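Local coordinates for type I modular polyketide synthase (Streptomyces albus subsp. albus, PDB 6IYR), which probably loads an extender unit from an acyl-coenzyme A such as malonyl-CoA onto the acyl carrier protein during salinomycin chain assembly, at residues V144-L147 with V152-S155; A158-A163 with A194-M199; L235-K240 with S339-R344. One frame throughout, in Å; residues are numbered along the deposited sequence.

Contact 1 (V144-L147 with V152-S155)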
ATOM      1  N   VAL A 144      14.159  -5.360  -1.303  1.00 26.46           N
ATOM      2  CA  VAL A 144      15.519  -5.317  -1.821  1.00 34.90           C
ATOM      3  C   VAL A 144      15.669  -6.396  -2.919  1.00 39.66           C
ATOM      4  O   VAL A 144      16.351  -6.174  -3.898  1.00 38.98           O
ATOM      5  CB  VAL A 144      16.562  -5.468  -0.692  1.00 39.26           C
ATOM      6  CG1 VAL A 144      15.967  -6.220   0.469  1.00 51.11           C
ATOM      7  CG2 VAL A 144      17.820  -6.170  -1.173  1.00 40.38           C
ATOM      8  N   GLU A 145      14.910  -7.482  -2.821  1.00 33.85           N
ATOM      9  CA  GLU A 145      14.898  -8.509  -3.878  1.00 43.40           C
ATOM     10  C   GLU A 145      14.410  -7.916  -5.189  1.00 44.17           C
ATOM     11  O   GLU A 145      14.883  -8.278  -6.256  1.00 40.65           O
ATOM     12  CB  GLU A 145      14.010  -9.699  -3.498  1.00 47.51           C
ATOM     13  CG  GLU A 145      14.393 -10.455  -2.219  1.00 63.78           C
ATOM     14  CD  GLU A 145      13.271 -11.383  -1.694  1.00 87.73           C
ATOM     15  OE1 GLU A 145      12.580 -11.019  -0.650  1.00 46.87           O
ATOM     16  OE2 GLU A 145      13.109 -12.489  -2.320  1.00 47.62           O
ATOM     17  N   LEU A 146      13.525  -6.925  -5.116  1.00 39.67           N
ATOM     18  CA  LEU A 146      12.977  -6.335  -6.324  1.00 31.73           C
ATOM     19  C   LEU A 146      14.010  -5.560  -7.095  1.00 37.63           C
ATOM     20  O   LEU A 146      13.864  -5.320  -8.281  1.00 45.24           O
ATOM     21  CB  LEU A 146      11.833  -5.407  -5.974  1.00 39.15           C
ATOM     22  CG  LEU A 146      10.405  -5.782  -6.271  1.00 41.77           C
ATOM     23  CD1 LEU A 146       9.590  -4.511  -6.107  1.00 40.52           C
ATOM     24  CD2 LEU A 146      10.174  -6.424  -7.639  1.00 37.34           C
ATOM     25  N   LEU A 147      14.964  -5.000  -6.380  1.00 39.12           N
ATOM     26  CA  LEU A 147      16.015  -4.281  -7.031  1.00 43.87           C
ATOM     27  C   LEU A 147      16.513  -5.078  -8.221  1.00 46.88           C
ATOM     28  O   LEU A 147      16.869  -4.500  -9.236  1.00 48.40           O
ATOM     29  CB  LEU A 147      17.154  -4.022  -6.057  1.00 48.07           C
ATOM     30  CG  LEU A 147      17.170  -2.610  -5.476  1.00 49.63           C
ATOM     31  CD1 LEU A 147      15.840  -1.926  -5.671  1.00 48.54           C
ATOM     32  CD2 LEU A 147      17.569  -2.604  -4.013  1.00 39.81           C
ATOM     33  N   VAL A 152      12.336  -0.923 -13.300  1.00 39.11           N
ATOM     34  CA  VAL A 152      11.525   0.244 -12.935  1.00 39.72           C
ATOM     35  C   VAL A 152      11.624   0.564 -11.436  1.00 34.28           C
ATOM     36  O   VAL A 152      11.890   1.704 -11.045  1.00 32.78           O
ATOM     37  CB  VAL A 152      10.055   0.006 -13.295  1.00 42.10           C
ATOM     38  CG1 VAL A 152       9.171   1.121 -12.755  1.00 43.04           C
ATOM     39  CG2 VAL A 152       9.918  -0.111 -14.797  1.00 50.24           C
ATOM     40  N   PHE A 153      11.526  -0.465 -10.599  1.00 35.91           N
ATOM     41  CA  PHE A 153      11.812  -0.303  -9.168  1.00 28.58           C
ATOM     42  C   PHE A 153      13.168   0.246  -8.911  1.00 35.59           C
ATOM     43  O   PHE A 153      13.325   1.193  -8.139  1.00 37.26           O
ATOM     44  CB  PHE A 153      11.644  -1.591  -8.387  1.00 33.62           C
ATOM     45  CG  PHE A 153      11.588  -1.370  -6.912  1.00 28.30           C
ATOM     46  CD1 PHE A 153      10.491  -0.711  -6.335  1.00 33.06           C
ATOM     47  CD2 PHE A 153      12.693  -1.598  -6.140  1.00 36.81           C
ATOM     48  CE1 PHE A 153      10.454  -0.461  -4.966  1.00 28.41           C
ATOM     49  CE2 PHE A 153      12.665  -1.373  -4.761  1.00 36.25           C
ATOM     50  CZ  PHE A 153      11.571  -0.759  -4.187  1.00 31.27           C
ATOM     51  N   ALA A 154      14.166  -0.297  -9.589  1.00 31.83           N
ATOM     52  CA  ALA A 154      15.517   0.038  -9.224  1.00 33.00           C
ATOM     53  C   ALA A 154      15.784   1.479  -9.592  1.00 30.71           C
ATOM     54  O   ALA A 154      16.583   2.170  -8.948  1.00 29.28           O
ATOM     55  CB  ALA A 154      16.513  -0.871  -9.914  1.00 41.92           C
ATOM     56  N   SER A 155      15.160   1.947 -10.653  1.00 32.81           N
ATOM     57  CA  SER A 155      15.551   3.255 -11.117  1.00 38.08           C
ATOM     58  C   SER A 155      14.731   4.347 -10.402  1.00 28.86           C
ATOM     59  O   SER A 155      15.251   5.407 -10.085  1.00 32.79           O
ATOM     60  CB  SER A 155      15.446   3.332 -12.633  1.00 37.41           C
ATOM     61  OG  SER A 155      14.425   4.212 -13.005  1.00 50.61           O
TER
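Leu147 and Ala154 bring the two backbones closest, with 4.9 Å between Leu147 CA and Ala154 CA, where the short helix 146-149 runs into the start of helix 151-164. Phe153 fills the angle between them. Its CG points away from the backbone N (chi1 -165°), which carries the ring back from the second helix to the leucines of the first. Leu146 comes over one face: its CD1 sits 4.0 Å from the centroid of the Phe153 ring and 20° off the normal, a CH-pi contact, displaced from the ring centre toward CG, from which CD1 is 3.8 Å away. Leu146 CB adds a second touch, 3.9 Å from Phe153 CD2, so the leucine spans the ring near its root. Leu147 approaches differently, its CD1 lying near the ring plane at the CD2-CE2 edge, although the modelled spacing there is too tight to be trusted. Beside the ring, Ala154 CB rests 3.7 Å from Leu147 O. Leu146 and Phe153 both continue onto Leu202 of helix 188-208, and Ser150 OG hydrogen-bonds Phe153 N at the bend. Phe153 thus packs into the tight turn between two consecutive helices, against helix 188-208 of the acyltransferase domain.

Contact 2 (A158-A163 with A194-M199); sequences AECADA and ALWAVM
Of 158-163, Cys160 carries the contact with 194-199, touching both Trp196 and Ala197. The apolar part of the contact is carried by its CB. Cys160 CB stands 3.6 Å from Ala197 CB, and with so little side chain on either residue the backbones come close, Cys160 CA and Ala197 CA being 5.5 Å apart. The same CB also lies 3.9 Å from Trp196 CZ3, approaching the indole obliquely.

The second interaction is a sulfur-aromatic one. Cys160 SG is 4.6 Å from the centroid of the six-membered ring of Trp196, 35° off its normal, so the sulfur stands obliquely to the benzo ring, on the side of CZ3 and CH2. Two torsions make this meeting possible. In Cys160, SG is turned anti to its carbonyl carbon (chi1 -71°), along the partner helix, where it also passes 3.9 Å from Ala197 O. In Trp196, CG is anti to the backbone N (chi1 172°), which swings the indole off its own helix toward the cysteine.

Polar atoms of these residues look to other partners: Ala197 O accepts a hydrogen bond from Ser201 OG, and Trp196 NE1 makes a weak one to Ile224 O. Beyond the cysteine the indole packs on Leu235 and Ala238 of helix 235-248. The chemistry is thus that of a buried helix-helix interface held by dispersion and a soft sulfur-pi contact, in which small residues permit close approach and the tryptophan bridges to a third helix.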
ATOM      1  N   ALA A 158      16.336   4.685  -7.031  1.00 29.77           N
ATOM      2  CA  ALA A 158      17.598   5.449  -7.092  1.00 32.89           C
ATOM      3  C   ALA A 158      17.311   6.939  -7.219  1.00 30.45           C
ATOM      4  O   ALA A 158      18.031   7.764  -6.664  1.00 31.76           O
ATOM      5  CB  ALA A 158      18.490   5.001  -8.253  1.00 34.81           C
ATOM      6  N   GLU A 159      16.231   7.273  -7.906  1.00 29.65           N
ATOM      7  CA  GLU A 159      15.768   8.659  -7.918  1.00 35.99           C
ATOM      8  C   GLU A 159      15.332   9.108  -6.527  1.00 36.15           C
ATOM      9  O   GLU A 159      15.553  10.275  -6.161  1.00 29.84           O
ATOM     10  CB  GLU A 159      14.608   8.841  -8.903  1.00 38.56           C
ATOM     11  CG  GLU A 159      15.036   8.839 -10.365  1.00 45.14           C
ATOM     12  CD  GLU A 159      13.877   8.644 -11.325  1.00 41.81           C
ATOM     13  OE1 GLU A 159      12.748   9.076 -11.027  1.00 52.14           O
ATOM     14  OE2 GLU A 159      14.069   7.926 -12.314  1.00 66.94           O
ATOM     15  N   CYS A 160      14.669   8.217  -5.771  1.00 29.43           N
ATOM     16  CA  CYS A 160      14.234   8.588  -4.423  1.00 30.43           C
ATOM     17  C   CYS A 160      15.464   8.847  -3.590  1.00 24.95           C
ATOM     18  O   CYS A 160      15.521   9.819  -2.800  1.00 29.71           O
ATOM     19  CB  CYS A 160      13.327   7.527  -3.798  1.00 24.83           C
ATOM     20  SG  CYS A 160      11.706   7.475  -4.554  1.00 30.95           S
ATOM     21  N   ALA A 161      16.470   7.996  -3.744  1.00 26.69           N
ATOM     22  CA  ALA A 161      17.708   8.161  -2.961  1.00 28.20           C
ATOM     23  C   ALA A 161      18.393   9.505  -3.295  1.00 30.70           C
ATOM     24  O   ALA A 161      18.904  10.195  -2.400  1.00 29.66           O
ATOM     25  CB  ALA A 161      18.664   7.019  -3.188  1.00 30.52           C
ATOM     26  N   ASP A 162      18.386   9.899  -4.568  1.00 34.23           N
ATOM     27  CA  ASP A 162      18.960  11.214  -4.925  1.00 35.16           C
ATOM     28  C   ASP A 162      18.144  12.351  -4.306  1.00 28.58           C
ATOM     29  O   ASP A 162      18.717  13.312  -3.795  1.00 31.62           O
ATOM     30  CB  ASP A 162      19.039  11.421  -6.445  1.00 46.21           C
ATOM     31  CG  ASP A 162      19.971  10.435  -7.133  1.00 49.52           C
ATOM     32  OD1 ASP A 162      20.984   9.997  -6.533  1.00 51.37           O
ATOM     33  OD2 ASP A 162      19.690  10.123  -8.303  1.00 60.97           O
ATOM     34  N   ALA A 163      16.819  12.220  -4.329  1.00 25.97           N
ATOM     35  CA  ALA A 163      15.958  13.242  -3.777  1.00 29.09           C
ATOM     36  C   ALA A 163      16.214  13.448  -2.291  1.00 32.19           C
ATOM     37  O   ALA A 163      16.152  14.576  -1.778  1.00 29.46           O
ATOM     38  CB  ALA A 163      14.522  12.916  -4.057  1.00 32.55           C
ATOM     39  N   ALA A 194      12.590   6.055   4.410  1.00 25.78           N
ATOM     40  CA  ALA A 194      12.837   4.759   3.766  1.00 23.77           C
ATOM     41  C   ALA A 194      11.505   4.185   3.259  1.00 24.06           C
ATOM     42  O   ALA A 194      11.353   3.754   2.093  1.00 24.40           O
ATOM     43  CB  ALA A 194      13.489   3.839   4.780  1.00 28.60           C
ATOM     44  N   LEU A 195      10.491   4.265   4.104  1.00 23.45           N
ATOM     45  CA  LEU A 195       9.176   3.791   3.702  1.00 22.60           C
ATOM     46  C   LEU A 195       8.594   4.653   2.583  1.00 26.87           C
ATOM     47  O   LEU A 195       7.945   4.159   1.698  1.00 22.13           O
ATOM     48  CB  LEU A 195       8.200   3.754   4.861  1.00 23.28           C
ATOM     49  CG  LEU A 195       8.300   2.531   5.791  1.00 31.50           C
ATOM     50  CD1 LEU A 195       7.354   2.690   7.000  1.00 30.85           C
ATOM     51  CD2 LEU A 195       7.960   1.277   4.992  1.00 35.38           C
ATOM     52  N   TRP A 196       8.749   5.957   2.700  1.00 23.64           N
ATOM     53  CA  TRP A 196       8.345   6.866   1.652  1.00 22.58           C
ATOM     54  C   TRP A 196       8.897   6.381   0.284  1.00 21.67           C
ATOM     55  O   TRP A 196       8.152   6.300  -0.691  1.00 21.27           O
ATOM     56  CB  TRP A 196       8.862   8.281   1.972  1.00 24.27           C
ATOM     57  CG  TRP A 196       8.643   9.232   0.824  1.00 20.77           C
ATOM     58  CD1 TRP A 196       7.478   9.793   0.457  1.00 21.82           C
ATOM     59  CD2 TRP A 196       9.610   9.655  -0.104  1.00 23.89           C
ATOM     60  NE1 TRP A 196       7.657  10.571  -0.639  1.00 26.10           N
ATOM     61  CE2 TRP A 196       8.961  10.483  -1.029  1.00 22.17           C
ATOM     62  CE3 TRP A 196      10.950   9.344  -0.311  1.00 24.12           C
ATOM     63  CZ2 TRP A 196       9.617  11.049  -2.108  1.00 28.16           C
ATOM     64  CZ3 TRP A 196      11.609   9.959  -1.344  1.00 27.37           C
ATOM     65  CH2 TRP A 196      10.935  10.755  -2.259  1.00 25.32           C
ATOM     66  N   ALA A 197      10.197   6.156   0.226  1.00 22.38           N
ATOM     67  CA  ALA A 197      10.884   5.810  -1.002  1.00 25.04           C
ATOM     68  C   ALA A 197      10.435   4.477  -1.557  1.00 28.29           C
ATOM     69  O   ALA A 197      10.194   4.352  -2.767  1.00 24.84           O
ATOM     70  CB  ALA A 197      12.381   5.780  -0.759  1.00 22.82           C
ATOM     71  N   VAL A 198      10.170   3.533  -0.661  1.00 25.04           N
ATOM     72  CA  VAL A 198       9.627   2.237  -1.068  1.00 25.51           C
ATOM     73  C   VAL A 198       8.254   2.383  -1.672  1.00 30.08           C
ATOM     74  O   VAL A 198       7.989   1.850  -2.743  1.00 26.65           O
ATOM     75  CB  VAL A 198       9.599   1.232   0.097  1.00 25.42           C
ATOM     76  CG1 VAL A 198       8.794  -0.026  -0.238  1.00 25.83           C
ATOM     77  CG2 VAL A 198      11.009   0.892   0.511  1.00 26.17           C
ATOM     78  N   MET A 199       7.376   3.111  -1.007  1.00 24.93           N
ATOM     79  CA  MET A 199       6.018   3.261  -1.508  1.00 21.80           C
ATOM     80  C   MET A 199       5.956   4.029  -2.842  1.00 28.42           C
ATOM     81  O   MET A 199       5.204   3.650  -3.778  1.00 27.92           O
ATOM     82  CB  MET A 199       5.137   3.929  -0.470  1.00 26.03           C
ATOM     83  CG  MET A 199       4.929   3.135   0.827  1.00 29.79           C
ATOM     84  SD  MET A 199       3.647   3.904   1.856  1.00 27.82           S
ATOM     85  CE  MET A 199       4.629   5.271   2.475  1.00 27.96           C
TER

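Contact 3 (L235-K240 with S339-R344)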
ATOM      1  N   LEU A 235       9.617  15.230  -6.701  1.00 28.57           N
ATOM      2  CA  LEU A 235      10.237  14.189  -5.902  1.00 37.57           C
ATOM      3  C   LEU A 235      11.135  14.836  -4.864  1.00 37.11           C
ATOM      4  O   LEU A 235      11.210  14.377  -3.740  1.00 28.48           O
ATOM      5  CB  LEU A 235      11.091  13.291  -6.778  1.00 33.93           C
ATOM      6  CG  LEU A 235      10.976  11.774  -6.700  1.00 42.95           C
ATOM      7  CD1 LEU A 235      12.335  11.109  -6.673  1.00 40.74           C
ATOM      8  CD2 LEU A 235      10.071  11.244  -5.620  1.00 40.42           C
ATOM      9  N   GLY A 236      11.870  15.864  -5.275  1.00 32.53           N
ATOM     10  CA  GLY A 236      12.741  16.602  -4.360  1.00 32.13           C
ATOM     11  C   GLY A 236      12.001  17.194  -3.157  1.00 30.86           C
ATOM     12  O   GLY A 236      12.503  17.178  -2.029  1.00 28.15           O
ATOM     13  N   ASP A 237      10.887  17.847  -3.441  1.00 28.00           N
ATOM     14  CA  ASP A 237      10.045  18.429  -2.413  1.00 31.27           C
ATOM     15  C   ASP A 237       9.381  17.374  -1.526  1.00 30.37           C
ATOM     16  O   ASP A 237       9.291  17.575  -0.328  1.00 26.10           O
ATOM     17  CB  ASP A 237       8.993  19.349  -3.006  1.00 31.36           C
ATOM     18  CG  ASP A 237       9.569  20.760  -3.352  1.00 36.73           C
ATOM     19  OD1 ASP A 237      10.706  21.078  -2.941  1.00 28.28           O
ATOM     20  OD2 ASP A 237       8.813  21.573  -3.908  1.00 36.92           O
ATOM     21  N   ALA A 238       8.878  16.291  -2.110  1.00 24.66           N
ATOM     22  CA  ALA A 238       8.279  15.232  -1.308  1.00 25.16           C
ATOM     23  C   ALA A 238       9.324  14.588  -0.390  1.00 22.61           C
ATOM     24  O   ALA A 238       9.063  14.385   0.772  1.00 27.24           O
ATOM     25  CB  ALA A 238       7.572  14.211  -2.193  1.00 25.21           C
ATOM     26  N   ALA A 239      10.561  14.476  -0.853  1.00 23.69           N
ATOM     27  CA  ALA A 239      11.612  13.921  -0.047  1.00 26.95           C
ATOM     28  C   ALA A 239      11.960  14.847   1.098  1.00 28.47           C
ATOM     29  O   ALA A 239      12.362  14.411   2.170  1.00 28.27           O
ATOM     30  CB  ALA A 239      12.850  13.688  -0.894  1.00 30.89           C
ATOM     31  N   LYS A 240      12.030  16.134   0.808  1.00 27.12           N
ATOM     32  CA  LYS A 240      12.260  17.083   1.848  1.00 28.78           C
ATOM     33  C   LYS A 240      11.150  16.987   2.939  1.00 26.53           C
ATOM     34  O   LYS A 240      11.457  16.880   4.112  1.00 28.01           O
ATOM     35  CB  LYS A 240      12.342  18.478   1.243  1.00 32.88           C
ATOM     36  CG  LYS A 240      12.605  19.590   2.225  1.00 34.10           C
ATOM     37  CD  LYS A 240      12.536  20.923   1.462  1.00 41.57           C
ATOM     38  CE  LYS A 240      13.214  22.052   2.207  1.00 50.01           C
ATOM     39  NZ  LYS A 240      13.536  23.184   1.301  1.00 54.48           N
ATOM     40  N   SER A 339       9.048  25.692   4.568  1.00 35.30           N
ATOM     41  CA  SER A 339       8.520  26.923   3.981  1.00 39.54           C
ATOM     42  C   SER A 339       8.820  27.014   2.479  1.00 48.32           C
ATOM     43  O   SER A 339       8.124  27.718   1.757  1.00 41.91           O
ATOM     44  CB  SER A 339       9.105  28.149   4.674  1.00 34.54           C
ATOM     45  OG  SER A 339      10.500  28.181   4.439  1.00 40.02           O
ATOM     46  N   GLY A 340       9.870  26.339   2.025  1.00 48.37           N
ATOM     47  CA  GLY A 340      10.343  26.518   0.657  1.00 46.57           C
ATOM     48  C   GLY A 340       9.749  25.603  -0.399  1.00 51.79           C
ATOM     49  O   GLY A 340      10.032  25.774  -1.570  1.00 41.03           O
ATOM     50  N   ILE A 341       8.938  24.617  -0.029  1.00 37.94           N
ATOM     51  CA  ILE A 341       8.442  23.704  -1.054  1.00 43.48           C
ATOM     52  C   ILE A 341       7.497  24.443  -2.004  1.00 36.01           C
ATOM     53  O   ILE A 341       6.876  25.424  -1.615  1.00 32.76           O
ATOM     54  CB  ILE A 341       7.746  22.455  -0.447  1.00 34.53           C
ATOM     55  CG1 ILE A 341       6.569  22.853   0.442  1.00 38.96           C
ATOM     56  CG2 ILE A 341       8.738  21.663   0.388  1.00 35.68           C
ATOM     57  CD1 ILE A 341       5.804  21.656   1.015  1.00 34.34           C
ATOM     58  N   ALA A 342       7.272  23.860  -3.177  1.00 37.22           N
ATOM     59  CA  ALA A 342       6.407  24.433  -4.198  1.00 34.60           C
ATOM     60  C   ALA A 342       5.389  23.413  -4.689  1.00 31.85           C
ATOM     61  O   ALA A 342       5.580  22.777  -5.726  1.00 35.22           O
ATOM     62  CB  ALA A 342       7.243  24.939  -5.379  1.00 38.73           C
ATOM     63  N   PRO A 343       4.251  23.311  -3.995  1.00 31.83           N
ATOM     64  CA  PRO A 343       3.308  22.337  -4.453  1.00 28.77           C
ATOM     65  C   PRO A 343       2.680  22.789  -5.759  1.00 34.89           C
ATOM     66  O   PRO A 343       2.582  23.967  -6.012  1.00 33.65           O
ATOM     67  CB  PRO A 343       2.258  22.304  -3.341  1.00 33.98           C
ATOM     68  CG  PRO A 343       2.428  23.555  -2.596  1.00 34.61           C
ATOM     69  CD  PRO A 343       3.865  23.900  -2.707  1.00 34.39           C
ATOM     70  N   ARG A 344       2.097  21.869  -6.492  1.00 36.47           N
ATOM     71  CA  ARG A 344       1.584  22.214  -7.784  1.00 33.63           C
ATOM     72  C   ARG A 344       0.472  21.268  -8.098  1.00 36.18           C
ATOM     73  O   ARG A 344       0.074  20.487  -7.238  1.00 31.54           O
ATOM     74  CB  ARG A 344       2.702  22.132  -8.800  1.00 40.28           C
ATOM     75  CG  ARG A 344       3.141  20.719  -9.085  1.00 44.24           C
ATOM     76  CD  ARG A 344       4.601  20.540  -8.786  1.00 54.03           C
ATOM     77  NE  ARG A 344       5.083  19.273  -9.329  1.00 65.82           N
ATOM     78  CZ  ARG A 344       6.326  19.075  -9.758  1.00 55.27           C
ATOM     79  NH1 ARG A 344       6.690  17.891 -10.232  1.00 55.87           N
ATOM     80  NH2 ARG A 344       7.226  20.038  -9.648  1.00 61.44           N
TER
HETATM   81  O   HOH W   1       6.994  20.541  -5.601  1.00 33.67           O
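Asp237 reaches from the first turn of helix 235-248 to the loop at Ile341 and Ala342. With its CG anti to the carbonyl carbon (chi1 -80°), the carboxylate projects at the loop backbone, where OD2 accepts a nearly straight hydrogen bond from Ala342 N, 2.9 Å long with an angle of 168° at the hydrogen. The N-H arrives from above the carboxylate plane. A water gives a second bond to the same oxygen, 2.7 Å from Asp237 OD2, and a further one to Ala342 O at 2.6 Å. Both polar backbone atoms of Ala342 are therefore tied to one carboxylate oxygen, directly and through water.

Ile341 sets its CB and CG2 against the carboxylate. Its CG1 takes the crowded place between backbone N and carbonyl carbon (chi1 59°), while CG2 faces the helix, 3.9 Å from Asp237 OD1. Lys240 stretches past with its chain fully extended, and its CD lies 4.0 Å from Ile341 CG2. Farther along, Arg344 NE hydrogen-bonds Gly231 O, and its backbone pairs with Ala232, just before the helix. Here an acidic residue near a helix N terminus anchors a loop, the one joining helix 331-337 to strand 350-351 in the acyltransferase domain.

Overall arrangement
From the N terminus, contact 1 comes first and closes the shortest loop, the turn from helix 146-149 into helix 151-164. Contact 2 uses the later part of that same helix and closes a loop of 30 residues by joining it to helix 188-208; the two touch where Phe153 CE1 meets Val198 O. Contact 3 closes a much longer excursion, 98 residues between helix 235-248 and the loop 339-344. The three follow in series, none nested or crossing. Leu235 and Ala239 of contact 3 pack on Glu159, Ala163 and Trp196 of contact 2, so helices 151-164, 188-208 and 235-248 pack on one another, with contacts 1 and 3 about 24 Å apart between centres.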